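Local coordinates for protein endolysin (Enterobacteria phage lambda, PDB 1AM7) that cleaves the glycosidic bond between MurNAc and GlcNAc in host peptidoglycan as a lytic transglycosylase, leaving a 1,6-anhydro bond on MurNAc during phage-induced cell lysis, at residues R29-Y33 with P88-D92. Numbering follows the deposited sequence.
Sequences RNHGY and PKSQD
A type I' beta turn, Asn30 to Tyr33, packs on the first turn of helix 88-101. His31 (phi/psi 50/37) and Gly32 (85/-12) hold the two central positions with positive phi, and Tyr33 N bonds to Asn30 O at 3.0 Å. At these angles a CB on Gly32 would jam against the carbonyl O of His31. In the helix, Asp92 N closes the first turn on Pro88 O at 3.0 Å. The backbones come nearest at Tyr33 and Pro88, with CA atoms 6.0 Å apart. Tyr33 makes the largest single contribution, 116 of the 248 Å² buried between the segments. Its m rotamer (chi1 -74°) lays the ring over Pro88 in a CH-pi contact: Pro88 CB lies 3.5 Å from the ring centroid of Tyr33, almost on the ring normal. Asn30 OD1 reaches Pro88 CG at 3.6 Å. Gln91, with chi1 m and chi2 t, points toward the turn, and its NE2 donates to Tyr33 O at 3.0 Å and also bonds to Phe86 O. Its OE1 accepts from Arg66 N, so one amide ties together three parts of the chain. The contact joins the loop region between helix 6-15 and strand 53-56 to the helical part of this lysozyme-like fold. The Gln91 side chain is about 10 Å from that of catalytic Glu19. Asp92 OD1 also bonds to Tyr67 OH, and it accepts the hydroxyl of Tyr33, with OH to OD1 at 2.7 Å.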
loop_
_atom_site.group_PDB
_atom_site.type_symbol
_atom_site.label_atom_id
_atom_site.label_comp_id
_atom_site.label_asym_id
_atom_site.label_seq_id
_atom_site.Cartn_x
_atom_site.Cartn_y
_atom_site.Cartn_z
ATOM N N ARG A 29 -36.543 -12.471 15.146
ATOM C CA ARG A 29 -37.721 -12.196 15.975
ATOM C C ARG A 29 -37.648 -10.765 16.435
ATOM O O ARG A 29 -38.547 -10.289 17.122
ATOM C CB ARG A 29 -37.750 -13.053 17.242
ATOM C CG ARG A 29 -37.792 -14.517 17.011
ATOM C CD ARG A 29 -37.753 -15.246 18.326
ATOM N NE ARG A 29 -37.648 -16.686 18.108
ATOM C CZ ARG A 29 -36.562 -17.408 18.362
ATOM N NH1 ARG A 29 -35.473 -16.832 18.862
ATOM N NH2 ARG A 29 -36.551 -18.704 18.062
ATOM N N ASN A 30 -36.599 -10.059 16.034
ATOM C CA ASN A 30 -36.416 -8.701 16.508
ATOM C C ASN A 30 -35.570 -7.804 15.610
ATOM O O ASN A 30 -34.519 -7.311 16.017
ATOM C CB ASN A 30 -35.805 -8.776 17.908
ATOM C CG ASN A 30 -35.736 -7.423 18.614
ATOM O OD1 ASN A 30 -35.021 -7.292 19.601
ATOM N ND2 ASN A 30 -36.466 -6.424 18.120
ATOM N N HIS A 31 -36.003 -7.649 14.367
ATOM C CA HIS A 31 -35.334 -6.787 13.401
ATOM C C HIS A 31 -33.831 -6.960 13.229
ATOM O O HIS A 31 -33.130 -5.973 13.006
ATOM C CB HIS A 31 -35.653 -5.323 13.735
ATOM C CG HIS A 31 -37.116 -5.058 13.883
ATOM N ND1 HIS A 31 -37.956 -4.886 12.802
ATOM C CD2 HIS A 31 -37.907 -5.010 14.984
ATOM C CE1 HIS A 31 -39.200 -4.748 13.227
ATOM N NE2 HIS A 31 -39.197 -4.818 14.548
ATOM N N GLY A 32 -33.352 -8.200 13.299
ATOM C CA GLY A 32 -31.932 -8.469 13.141
ATOM C C GLY A 32 -31.074 -8.347 14.385
ATOM O O GLY A 32 -29.937 -8.809 14.382
ATOM N N TYR A 33 -31.609 -7.783 15.462
ATOM C CA TYR A 33 -30.850 -7.605 16.700
ATOM C C TYR A 33 -30.464 -8.908 17.393
ATOM O O TYR A 33 -29.683 -8.907 18.337
ATOM C CB TYR A 33 -31.655 -6.771 17.685
ATOM C CG TYR A 33 -31.731 -5.304 17.361
ATOM C CD1 TYR A 33 -30.596 -4.488 17.458
ATOM C CD2 TYR A 33 -32.944 -4.712 17.007
ATOM C CE1 TYR A 33 -30.667 -3.125 17.208
ATOM C CE2 TYR A 33 -33.030 -3.351 16.761
ATOM C CZ TYR A 33 -31.885 -2.568 16.864
ATOM O OH TYR A 33 -31.939 -1.220 16.605
ATOM N N PRO A 88 -30.852 -4.174 22.139
ATOM C CA PRO A 88 -30.889 -3.388 20.906
ATOM C C PRO A 88 -30.340 -1.980 21.096
ATOM O O PRO A 88 -29.580 -1.514 20.256
ATOM C CB PRO A 88 -32.375 -3.404 20.541
ATOM C CG PRO A 88 -32.745 -4.805 20.927
ATOM C CD PRO A 88 -32.105 -4.938 22.298
ATOM N N LYS A 89 -30.701 -1.317 22.197
ATOM C CA LYS A 89 -30.201 0.031 22.467
ATOM C C LYS A 89 -28.665 0.038 22.549
ATOM O O LYS A 89 -28.005 0.947 22.039
ATOM C CB LYS A 89 -30.741 0.572 23.790
ATOM C CG LYS A 89 -30.072 1.882 24.220
ATOM C CD LYS A 89 -30.671 2.506 25.485
ATOM C CE LYS A 89 -30.500 4.045 25.426
ATOM N NZ LYS A 89 -30.620 4.815 26.715
ATOM N N SER A 90 -28.098 -0.956 23.229
ATOM C CA SER A 90 -26.652 -1.046 23.364
ATOM C C SER A 90 -25.993 -1.288 21.998
ATOM O O SER A 90 -24.934 -0.720 21.685
ATOM C CB SER A 90 -26.271 -2.172 24.321
ATOM O OG SER A 90 -26.647 -1.858 25.640
ATOM N N GLN A 91 -26.625 -2.126 21.183
ATOM C CA GLN A 91 -26.094 -2.420 19.858
ATOM C C GLN A 91 -26.059 -1.166 18.995
ATOM O O GLN A 91 -25.061 -0.917 18.318
ATOM C CB GLN A 91 -26.897 -3.524 19.186
ATOM C CG GLN A 91 -26.758 -4.856 19.877
ATOM C CD GLN A 91 -27.535 -5.934 19.183
ATOM O OE1 GLN A 91 -27.566 -5.973 17.961
ATOM N NE2 GLN A 91 -28.168 -6.822 19.955
ATOM N N ASP A 92 -27.132 -0.375 19.041
ATOM C CA ASP A 92 -27.215 0.882 18.302
ATOM C C ASP A 92 -26.113 1.828 18.789
ATOM O O ASP A 92 -25.456 2.517 17.986
ATOM C CB ASP A 92 -28.562 1.585 18.554
ATOM C CG ASP A 92 -29.728 0.949 17.801
ATOM O OD1 ASP A 92 -29.541 0.010 16.994
ATOM O OD2 ASP A 92 -30.857 1.418 18.023
#